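Local structure of PPC domain-containing protein (Archaeoglobus fulgidus, 2H6L) at residues I26-E31 / K85-I90; H36-A42 / L75-M81; Y61-L66 / Y101-F106. The protein is of unknown function but binds a zinc ion through three histidines and belongs to the plants and prokaryotes conserved (PPC) domain family. All coordinates share one frame. Residue numbers count along the deposited sequence, not the author numbering.

The three contacts share one large antiparallel sheet of the PPC domain. Contact 1 lays helix 22-33 over strand 85-96. Contact 2 pairs strands 38-43 and 70-82, the latter next to strand 85-96. The centres of contacts 1 and 2 are about 8 Å apart, and they meet at Phe87 N to Ser80 O (2.6 Å) and Leu30 CD1 to Val79 CG2 (3.4 Å). Contact 3 lies about 19 Å from contact 1, centre to centre. The zinc ion joins these two: contact 1 supplies His89, contact 3 supplies His104, and His91 completes the histidine set. Contact 2 stays outside the metal shell, with the Asn78 side chain about 8 Å from zinc.

Contact 1 of 3, residues I26-E31 / K85-I90; sequences IEEFLE and KPFCHI. With ZN (zinc ion), chain D.
Cys88 N donates a hydrogen bond to Glu27 OE2 at 3.3 Å, with an N-H...O angle of 162°. Glu27 reaches the strand with chi1 m and chi2 t: its CA-to-CB bond points sideways, but OE2 comes nearer and reaches the backbone N of Cys88. A water bridges Pro86 O at 2.7 Å and, weakly, Glu27 OE1 at 3.5 Å. At the exposed end, Glu31 OE2 and Lys85 NZ form a long salt bridge of 3.7 Å. Glu31 OE1 also lies 3.1 Å from Pro86 CD.

Residues 26-31 are regular alpha helix, with Leu30 N bonded to Ile26 O at 2.9 Å. Residues 86-90 are extended. The two axes approach to 8.5 Å and run roughly antiparallel, with an angle of 148° between their directions. Leu30 and Pro86 mark the register, CA to CA 6.6 Å.

The apolar part is made by Ile26 and Leu30, both m,t, which point toward the strand. Leu30 CD1 sits 3.6 Å from Cys88 SG, and Ile26 CG2 sits 3.7 Å from the same sulfur. Leu30 CB meets Pro86 CB at 4.0 Å, while Ile26 CD1 just reaches Ile90 CD1 at 4.5 Å. This is helix-on-sheet packing. Pro86, Cys88 and Ile90 point toward the helix; Phe87 and His89 point away, and His89 NE2 binds zinc at 2.2 Å.

Strand 85-96 therefore has a helix on one face and the metal on the other. It runs between strands 70-82 and 99-110, and Leu30 of helix 22-33 also packs on Val79 of strand 70-82.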
loop_
_atom_site.group_PDB
_atom_site.type_symbol
_atom_site.label_atom_id
_atom_site.label_comp_id
_atom_site.label_asym_id
_atom_site.label_seq_id
_atom_site.Cartn_x
_atom_site.Cartn_y
_atom_site.Cartn_z
ATOM N N ILE A 26 -6.536 -2.027 16.314
ATOM C CA ILE A 26 -6.478 -0.731 15.667
ATOM C C ILE A 26 -7.669 0.107 16.120
ATOM O O ILE A 26 -7.515 1.265 16.505
ATOM C CB ILE A 26 -6.492 -0.885 14.123
ATOM C CG1 ILE A 26 -5.195 -1.579 13.676
ATOM C CG2 ILE A 26 -6.652 0.487 13.454
ATOM C CD1 ILE A 26 -5.046 -1.762 12.169
ATOM N N GLU A 27 -8.856 -0.486 16.088
ATOM C CA GLU A 27 -10.056 0.231 16.498
ATOM C C GLU A 27 -9.949 0.734 17.933
ATOM O O GLU A 27 -10.447 1.809 18.250
ATOM C CB GLU A 27 -11.299 -0.656 16.323
ATOM C CG GLU A 27 -11.458 -1.185 14.892
ATOM C CD GLU A 27 -12.901 -1.469 14.505
ATOM O OE1 GLU A 27 -13.657 -1.993 15.352
ATOM O OE2 GLU A 27 -13.275 -1.180 13.342
ATOM N N GLU A 28 -9.293 -0.028 18.803
ATOM C CA GLU A 28 -9.143 0.414 20.185
ATOM C C GLU A 28 -8.224 1.625 20.207
ATOM O O GLU A 28 -8.468 2.593 20.928
ATOM C CB GLU A 28 -8.572 -0.709 21.054
ATOM C CG GLU A 28 -9.565 -1.838 21.314
ATOM C CD GLU A 28 -8.940 -3.018 22.034
ATOM O OE1 GLU A 28 -8.347 -2.813 23.114
ATOM O OE2 GLU A 28 -9.045 -4.152 21.517
ATOM N N PHE A 29 -7.165 1.574 19.409
ATOM C CA PHE A 29 -6.234 2.686 19.337
ATOM C C PHE A 29 -6.948 3.962 18.880
ATOM O O PHE A 29 -6.780 5.031 19.473
ATOM C CB PHE A 29 -5.114 2.368 18.352
ATOM C CG PHE A 29 -4.215 3.532 18.081
ATOM C CD1 PHE A 29 -3.358 4.003 19.066
ATOM C CD2 PHE A 29 -4.253 4.186 16.852
ATOM C CE1 PHE A 29 -2.552 5.112 18.835
ATOM C CE2 PHE A 29 -3.452 5.294 16.608
ATOM C CZ PHE A 29 -2.597 5.761 17.604
ATOM N N LEU A 30 -7.740 3.842 17.818
ATOM C CA LEU A 30 -8.469 4.978 17.265
ATOM C C LEU A 30 -9.415 5.610 18.282
ATOM O O LEU A 30 -9.490 6.837 18.387
ATOM C CB LEU A 30 -9.252 4.539 16.017
ATOM C CG LEU A 30 -8.373 3.930 14.913
ATOM C CD1 LEU A 30 -9.224 3.308 13.806
ATOM C CD2 LEU A 30 -7.482 5.018 14.356
ATOM N N GLU A 31 -10.142 4.774 19.019
ATOM C CA GLU A 31 -11.081 5.260 20.034
ATOM C C GLU A 31 -10.328 6.034 21.111
ATOM O O GLU A 31 -10.763 7.095 21.558
ATOM C CB GLU A 31 -11.825 4.084 20.681
ATOM C CG GLU A 31 -12.742 3.300 19.744
ATOM C CD GLU A 31 -14.147 3.884 19.655
ATOM O OE1 GLU A 31 -14.275 5.109 19.440
ATOM O OE2 GLU A 31 -15.125 3.113 19.795
ATOM N N LYS A 85 -18.880 5.840 15.460
ATOM C CA LYS A 85 -17.611 5.423 16.041
ATOM C C LYS A 85 -16.623 5.080 14.936
ATOM O O LYS A 85 -17.013 4.643 13.852
ATOM C CB LYS A 85 -17.807 4.213 16.959
ATOM C CG LYS A 85 -18.249 2.950 16.247
ATOM C CD LYS A 85 -18.371 1.776 17.213
ATOM C CE LYS A 85 -17.028 1.403 17.821
ATOM N NZ LYS A 85 -17.132 0.225 18.729
ATOM N N PRO A 86 -15.323 5.274 15.195
ATOM C CA PRO A 86 -14.329 4.960 14.164
ATOM C C PRO A 86 -14.469 3.536 13.621
ATOM O O PRO A 86 -14.456 2.559 14.373
ATOM C CB PRO A 86 -12.998 5.213 14.875
ATOM C CG PRO A 86 -13.338 5.058 16.337
ATOM C CD PRO A 86 -14.679 5.713 16.442
ATOM N N PHE A 87 -14.612 3.435 12.304
ATOM C CA PHE A 87 -14.778 2.147 11.646
ATOM C C PHE A 87 -13.684 1.895 10.605
ATOM O O PHE A 87 -13.428 2.739 9.747
ATOM C CB PHE A 87 -16.146 2.099 10.974
ATOM C CG PHE A 87 -16.391 0.843 10.200
ATOM C CD1 PHE A 87 -16.666 -0.350 10.856
ATOM C CD2 PHE A 87 -16.335 0.850 8.811
ATOM C CE1 PHE A 87 -16.886 -1.521 10.142
ATOM C CE2 PHE A 87 -16.550 -0.314 8.085
ATOM C CZ PHE A 87 -16.828 -1.505 8.751
ATOM N N CYS A 88 -13.044 0.730 10.684
ATOM C CA CYS A 88 -11.974 0.375 9.755
ATOM C C CYS A 88 -12.463 -0.424 8.549
ATOM O O CYS A 88 -13.248 -1.357 8.689
ATOM C CB CYS A 88 -10.886 -0.450 10.462
ATOM S SG CYS A 88 -9.942 0.396 11.754
ATOM N N HIS A 89 -11.990 -0.037 7.366
ATOM C CA HIS A 89 -12.298 -0.732 6.125
ATOM C C HIS A 89 -10.924 -1.125 5.609
ATOM O O HIS A 89 -10.168 -0.279 5.140
ATOM C CB HIS A 89 -12.960 0.187 5.105
ATOM C CG HIS A 89 -13.322 -0.509 3.830
ATOM N ND1 HIS A 89 -13.823 0.155 2.731
ATOM C CD2 HIS A 89 -13.262 -1.817 3.486
ATOM C CE1 HIS A 89 -14.054 -0.714 1.765
ATOM N NE2 HIS A 89 -13.723 -1.919 2.196
ATOM N N ILE A 90 -10.603 -2.408 5.684
ATOM C CA ILE A 90 -9.285 -2.868 5.271
ATOM C C ILE A 90 -9.278 -4.013 4.279
ATOM O O ILE A 90 -10.054 -4.957 4.396
ATOM C CB ILE A 90 -8.472 -3.330 6.502
ATOM C CG1 ILE A 90 -8.428 -2.214 7.541
ATOM C CG2 ILE A 90 -7.061 -3.753 6.074
ATOM C CD1 ILE A 90 -7.979 -2.679 8.912
HETATM ZN ZN ZN D . -14.011 -3.931 1.347
HETATM O O HOH W 1 -16.046 0.543 15.087
#

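Contact 2 of 3, residues H36-A42 / L75-M81; sequences HAAHISA and LSGNVSM
This contact is an antiparallel strand pair in the main sheet of the PPC domain, where strand 38-43 lies between strands 70-82 and 113-119. The axes of the short strand segments come within 4.4 Å, with their directions 152° apart. Ala38-Val79 and Ile40-Gly77 are hydrogen-bonded pairs; His39-Asn78 (CA-CA 4.4 Å) and Ser41-Ser76 (CA-CA 4.5 Å) are non-hydrogen-bonded pairs.

Ala38 N donates to Val79 O (3.3 Å) and Val79 N to Ala38 O (2.8 Å). Ile40 N donates to Gly77 O (2.7 Å) and Gly77 N to Ile40 O (2.9 Å). Ala42 N reaches Leu75 O at 3.1 Å. CA-H...O contacts lie between these bonds, such as Ser76 CA to Ile40 O at 3.3 Å. A water accepts from Leu75 N (3.1 Å) and donates to Ala42 O (2.7 Å).

Ala38, Ile40, Ala42, Leu75 and Val79 share the face toward helix 22-33. Ile40, m,t, places CD1 3.4 Å from Val79 CG2 and CG2 4.1 Å from Leu75 CD2. Leu75 CD2 also meets Ala42 CB at 3.8 Å. Beyond the pairing, selenomethionine Met81 (m,m,m) lies over one face of the His36 ring, SE 3.9 Å and CE 4.2 Å from its centroid.

His39 (chi1 t), Ser41, Ser76 and Asn78 (chi1 p) occupy the other face. Asn78 ND2 bonds to Glu114 OE1 of the second subunit, and the His39 ring stacks on Phe116 of that subunit. The chemistry is thus two-sided: an apolar face packs within the chain, and a polar face meets neighbouring subunits of the trimer.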
loop_
_atom_site.group_PDB
_atom_site.type_symbol
_atom_site.label_atom_id
_atom_site.label_comp_id
_atom_site.label_asym_id
_atom_site.label_seq_id
_atom_site.Cartn_x
_atom_site.Cartn_y
_atom_site.Cartn_z
ATOM N N HIS A 36 -11.116 9.872 13.856
ATOM C CA HIS A 36 -12.326 9.501 13.124
ATOM C C HIS A 36 -12.121 9.321 11.627
ATOM O O HIS A 36 -12.989 8.789 10.935
ATOM C CB HIS A 36 -13.422 10.543 13.362
ATOM C CG HIS A 36 -13.855 10.645 14.792
ATOM N ND1 HIS A 36 -14.742 11.602 15.236
ATOM C CD2 HIS A 36 -13.519 9.909 15.879
ATOM C CE1 HIS A 36 -14.934 11.452 16.535
ATOM N NE2 HIS A 36 -14.203 10.432 16.949
ATOM N N ALA A 37 -10.972 9.766 11.129
ATOM C CA ALA A 37 -10.649 9.647 9.713
ATOM C C ALA A 37 -9.146 9.419 9.592
ATOM O O ALA A 37 -8.361 10.111 10.234
ATOM C CB ALA A 37 -11.054 10.922 8.977
ATOM N N ALA A 38 -8.746 8.446 8.781
ATOM C CA ALA A 38 -7.326 8.151 8.614
ATOM C C ALA A 38 -7.036 7.165 7.494
ATOM O O ALA A 38 -7.939 6.517 6.965
ATOM C CB ALA A 38 -6.757 7.604 9.920
ATOM N N HIS A 39 -5.759 7.083 7.130
ATOM C CA HIS A 39 -5.293 6.150 6.118
ATOM C C HIS A 39 -4.527 5.105 6.918
ATOM O O HIS A 39 -3.801 5.452 7.851
ATOM C CB HIS A 39 -4.345 6.828 5.133
ATOM C CG HIS A 39 -3.752 5.887 4.131
ATOM N ND1 HIS A 39 -2.397 5.810 3.892
ATOM C CD2 HIS A 39 -4.334 4.991 3.300
ATOM C CE1 HIS A 39 -2.170 4.908 2.955
ATOM N NE2 HIS A 39 -3.329 4.395 2.578
ATOM N N ILE A 40 -4.687 3.837 6.555
ATOM C CA ILE A 40 -4.039 2.746 7.268
ATOM C C ILE A 40 -3.182 1.861 6.382
ATOM O O ILE A 40 -3.548 1.559 5.248
ATOM C CB ILE A 40 -5.080 1.825 7.921
ATOM C CG1 ILE A 40 -5.883 2.594 8.971
ATOM C CG2 ILE A 40 -4.394 0.607 8.520
ATOM C CD1 ILE A 40 -7.095 1.824 9.478
ATOM N N SER A 41 -2.053 1.422 6.929
ATOM C CA SER A 41 -1.151 0.534 6.216
ATOM C C SER A 41 -0.445 -0.363 7.238
ATOM O O SER A 41 -0.173 0.065 8.353
ATOM C CB SER A 41 -0.123 1.346 5.442
ATOM O OG SER A 41 0.723 0.487 4.708
ATOM N N ALA A 42 -0.160 -1.606 6.866
ATOM C CA ALA A 42 0.522 -2.513 7.785
ATOM C C ALA A 42 1.203 -3.672 7.078
ATOM O O ALA A 42 0.876 -4.000 5.938
ATOM C CB ALA A 42 -0.472 -3.055 8.821
ATOM N N LEU A 75 -1.491 -4.762 3.438
ATOM C CA LEU A 75 -2.631 -4.385 4.264
ATOM C C LEU A 75 -2.812 -2.885 4.073
ATOM O O LEU A 75 -1.914 -2.092 4.359
ATOM C CB LEU A 75 -2.364 -4.712 5.737
ATOM C CG LEU A 75 -3.589 -4.630 6.662
ATOM C CD1 LEU A 75 -3.372 -5.546 7.851
ATOM C CD2 LEU A 75 -3.842 -3.191 7.104
ATOM N N SER A 76 -3.972 -2.497 3.571
ATOM C CA SER A 76 -4.238 -1.092 3.320
ATOM C C SER A 76 -5.698 -0.758 3.583
ATOM O O SER A 76 -6.572 -1.596 3.421
ATOM C CB SER A 76 -3.886 -0.758 1.869
ATOM O OG SER A 76 -4.296 0.559 1.558
ATOM N N GLY A 77 -5.967 0.472 3.988
ATOM C CA GLY A 77 -7.347 0.825 4.242
ATOM C C GLY A 77 -7.533 2.210 4.803
ATOM O O GLY A 77 -6.621 3.034 4.787
ATOM N N ASN A 78 -8.728 2.462 5.318
ATOM C CA ASN A 78 -9.034 3.762 5.867
ATOM C C ASN A 78 -9.944 3.676 7.084
ATOM O O ASN A 78 -10.543 2.636 7.374
ATOM C CB ASN A 78 -9.703 4.614 4.790
ATOM C CG ASN A 78 -10.964 3.978 4.258
ATOM O OD1 ASN A 78 -11.929 3.773 5.002
ATOM N ND2 ASN A 78 -10.966 3.648 2.970
ATOM N N VAL A 79 -10.029 4.796 7.789
ATOM C CA VAL A 79 -10.868 4.927 8.971
ATOM C C VAL A 79 -11.909 5.986 8.660
ATOM O O VAL A 79 -11.600 7.010 8.045
ATOM C CB VAL A 79 -10.063 5.409 10.191
ATOM C CG1 VAL A 79 -11.008 5.699 11.347
ATOM C CG2 VAL A 79 -9.029 4.369 10.580
ATOM N N SER A 80 -13.143 5.733 9.077
ATOM C CA SER A 80 -14.233 6.675 8.866
ATOM C C SER A 80 -15.285 6.414 9.936
ATOM O O SER A 80 -15.093 5.546 10.791
ATOM C CB SER A 80 -14.825 6.515 7.461
ATOM O OG SER A 80 -15.070 5.159 7.153
HETATM N N MSE A 81 -16.383 7.160 9.899
HETATM C CA MSE A 81 -17.431 6.994 10.899
HETATM C C MSE A 81 -18.607 6.133 10.462
HETATM O O MSE A 81 -19.215 6.364 9.420
HETATM C CB MSE A 81 -17.943 8.364 11.359
HETATM C CG MSE A 81 -16.941 9.167 12.185
HETATM SE SE MSE A 81 -16.567 8.405 13.947
HETATM C CE MSE A 81 -18.032 9.219 14.917
HETATM O O HOH W 2 0.798 -2.688 3.542
#

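Contact 3 of 3, residues Y61-L66 / Y101-F106. With ZN (zinc ion), chain D; ACY (acetic acid), chain E.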
loop_
_atom_site.group_PDB
_atom_site.type_symbol
_atom_site.label_atom_id
_atom_site.label_comp_id
_atom_site.label_asym_id
_atom_site.label_seq_id
_atom_site.Cartn_x
_atom_site.Cartn_y
_atom_site.Cartn_z
ATOM N N TYR A 61 -21.430 -10.322 1.118
ATOM C CA TYR A 61 -20.067 -10.814 1.236
ATOM C C TYR A 61 -20.020 -12.336 1.259
ATOM O O TYR A 61 -20.993 -13.000 1.633
ATOM C CB TYR A 61 -19.412 -10.245 2.494
ATOM C CG TYR A 61 -18.899 -8.828 2.336
ATOM C CD1 TYR A 61 -17.759 -8.560 1.576
ATOM C CD2 TYR A 61 -19.545 -7.757 2.951
ATOM C CE1 TYR A 61 -17.271 -7.257 1.436
ATOM C CE2 TYR A 61 -19.065 -6.451 2.815
ATOM C CZ TYR A 61 -17.926 -6.210 2.057
ATOM O OH TYR A 61 -17.438 -4.932 1.920
ATOM N N VAL A 62 -18.886 -12.874 0.821
ATOM C CA VAL A 62 -18.638 -14.306 0.788
ATOM C C VAL A 62 -17.279 -14.439 1.458
ATOM O O VAL A 62 -16.265 -14.057 0.883
ATOM C CB VAL A 62 -18.549 -14.824 -0.656
ATOM C CG1 VAL A 62 -18.243 -16.304 -0.661
ATOM C CG2 VAL A 62 -19.862 -14.550 -1.387
ATOM N N LYS A 63 -17.257 -14.971 2.674
ATOM C CA LYS A 63 -16.007 -15.084 3.406
ATOM C C LYS A 63 -15.250 -16.393 3.271
ATOM O O LYS A 63 -15.807 -17.434 2.916
ATOM C CB LYS A 63 -16.239 -14.771 4.888
ATOM C CG LYS A 63 -17.309 -15.610 5.564
ATOM C CD LYS A 63 -17.465 -15.231 7.036
ATOM C CE LYS A 63 -17.873 -13.774 7.203
ATOM N NZ LYS A 63 -17.947 -13.367 8.638
ATOM N N LYS A 64 -13.954 -16.308 3.545
ATOM C CA LYS A 64 -13.064 -17.452 3.483
ATOM C C LYS A 64 -12.267 -17.496 4.780
ATOM O O LYS A 64 -11.749 -16.475 5.240
ATOM C CB LYS A 64 -12.111 -17.329 2.288
ATOM C CG LYS A 64 -11.184 -18.524 2.131
ATOM C CD LYS A 64 -10.274 -18.394 0.922
ATOM C CE LYS A 64 -9.451 -19.655 0.746
ATOM N NZ LYS A 64 -10.333 -20.857 0.772
ATOM N N GLU A 65 -12.194 -18.678 5.376
ATOM C CA GLU A 65 -11.459 -18.855 6.618
ATOM C C GLU A 65 -10.099 -19.415 6.294
ATOM O O GLU A 65 -9.966 -20.271 5.425
ATOM C CB GLU A 65 -12.194 -19.818 7.549
ATOM C CG GLU A 65 -13.382 -19.202 8.260
ATOM C CD GLU A 65 -14.155 -20.222 9.071
ATOM O OE1 GLU A 65 -15.002 -20.932 8.485
ATOM O OE2 GLU A 65 -13.902 -20.321 10.292
ATOM N N LEU A 66 -9.093 -18.911 6.991
ATOM C CA LEU A 66 -7.721 -19.355 6.805
ATOM C C LEU A 66 -7.140 -19.621 8.182
ATOM O O LEU A 66 -6.863 -18.687 8.929
ATOM C CB LEU A 66 -6.905 -18.270 6.109
ATOM C CG LEU A 66 -7.281 -17.950 4.662
ATOM C CD1 LEU A 66 -6.654 -16.627 4.270
ATOM C CD2 LEU A 66 -6.816 -19.078 3.737
ATOM N N TYR A 101 -3.654 -15.175 -1.012
ATOM C CA TYR A 101 -5.092 -15.002 -0.826
ATOM C C TYR A 101 -5.296 -13.506 -0.664
ATOM O O TYR A 101 -4.382 -12.803 -0.238
ATOM C CB TYR A 101 -5.555 -15.696 0.455
ATOM C CG TYR A 101 -5.202 -17.159 0.541
ATOM C CD1 TYR A 101 -5.937 -18.120 -0.150
ATOM C CD2 TYR A 101 -4.142 -17.588 1.336
ATOM C CE1 TYR A 101 -5.624 -19.477 -0.047
ATOM C CE2 TYR A 101 -3.824 -18.937 1.447
ATOM C CZ TYR A 101 -4.567 -19.875 0.760
ATOM O OH TYR A 101 -4.270 -21.202 0.900
ATOM N N GLY A 102 -6.480 -13.009 -1.002
ATOM C CA GLY A 102 -6.723 -11.587 -0.859
ATOM C C GLY A 102 -8.192 -11.241 -0.748
ATOM O O GLY A 102 -9.048 -12.002 -1.200
ATOM N N GLY A 103 -8.488 -10.095 -0.144
ATOM C CA GLY A 103 -9.871 -9.679 -0.019
ATOM C C GLY A 103 -10.153 -8.673 1.070
ATOM O O GLY A 103 -9.248 -8.038 1.617
ATOM N N HIS A 104 -11.441 -8.525 1.363
ATOM C CA HIS A 104 -11.919 -7.637 2.406
ATOM C C HIS A 104 -11.527 -8.348 3.707
ATOM O O HIS A 104 -11.750 -9.550 3.852
ATOM C CB HIS A 104 -13.445 -7.513 2.300
ATOM C CG HIS A 104 -14.054 -6.576 3.293
ATOM N ND1 HIS A 104 -14.358 -5.266 2.995
ATOM C CD2 HIS A 104 -14.401 -6.757 4.591
ATOM C CE1 HIS A 104 -14.863 -4.677 4.066
ATOM N NE2 HIS A 104 -14.898 -5.561 5.047
ATOM N N LEU A 105 -10.936 -7.616 4.644
ATOM C CA LEU A 105 -10.511 -8.210 5.906
ATOM C C LEU A 105 -11.590 -8.117 6.978
ATOM O O LEU A 105 -12.121 -7.041 7.239
ATOM C CB LEU A 105 -9.241 -7.519 6.404
ATOM C CG LEU A 105 -8.701 -7.978 7.756
ATOM C CD1 LEU A 105 -8.231 -9.424 7.649
ATOM C CD2 LEU A 105 -7.552 -7.066 8.178
ATOM N N PHE A 106 -11.903 -9.249 7.603
ATOM C CA PHE A 106 -12.909 -9.280 8.662
ATOM C C PHE A 106 -12.229 -9.429 10.009
ATOM O O PHE A 106 -12.559 -8.720 10.963
ATOM C CB PHE A 106 -13.888 -10.434 8.440
ATOM C CG PHE A 106 -14.836 -10.207 7.296
ATOM C CD1 PHE A 106 -15.879 -9.296 7.414
ATOM C CD2 PHE A 106 -14.678 -10.889 6.099
ATOM C CE1 PHE A 106 -16.752 -9.068 6.356
ATOM C CE2 PHE A 106 -15.546 -10.666 5.032
ATOM C CZ PHE A 106 -16.582 -9.756 5.160
HETATM ZN ZN ZN D . -14.011 -3.931 1.347
HETATM C C ACY E . -15.746 -4.305 -0.876
HETATM O O ACY E . -15.129 -5.139 -0.255
HETATM O OXT ACY E . -16.853 -4.651 -1.561
HETATM C CH3 ACY E . -15.270 -2.882 -0.886
#
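Tyr61 lays one face of its ring against the edge of Phe106. The pair is T-shaped, with centroids 5.4 Å apart and planes at 89°; the closest atoms are Tyr61 CG and Phe106 CZ at 3.8 Å. With His104 the two rings form an aromatic cluster that runs into the three-histidine zinc site of the PPC domain through His104. The Tyr61 and His104 rings meet obliquely, at 44° and 4.6 Å between centroids.

The strands are not paired with each other here. Their axes stay 8.6 Å apart and cross at -104°, no backbone bond joins them, and side chains alone fill the gap. Strand 60-66 pairs with strand 45-55, and strand 99-110 pairs with both 45-55 and 85-96.

Lys63 reaches over a face of the Phe106 ring: its NZ lies 4.7 Å from the centroid, 12° off the normal, a cation-pi contact. At the far end Leu66 CD2 sits over the Tyr101 face, 3.7 Å from the centroid, a CH-pi contact. The Lys64 chain runs beside the same ring, CE to Tyr101 CE1 3.9 Å. Tyr101 OH is hydrogen-bonded to Glu99 OE2.

His104 ND1 binds zinc at 2.1 Å, alongside His89 and His91. An acetate, probably from the crystallisation liquor, is a further ligand through its O at 2.3 Å. This is consistent with a metal position that a small ligand can reach. Tyr61 OH lies 3.3 Å from His104 ND1 without a hydrogen bond, and instead donates a weak one to the acetate O at 3.2 Å.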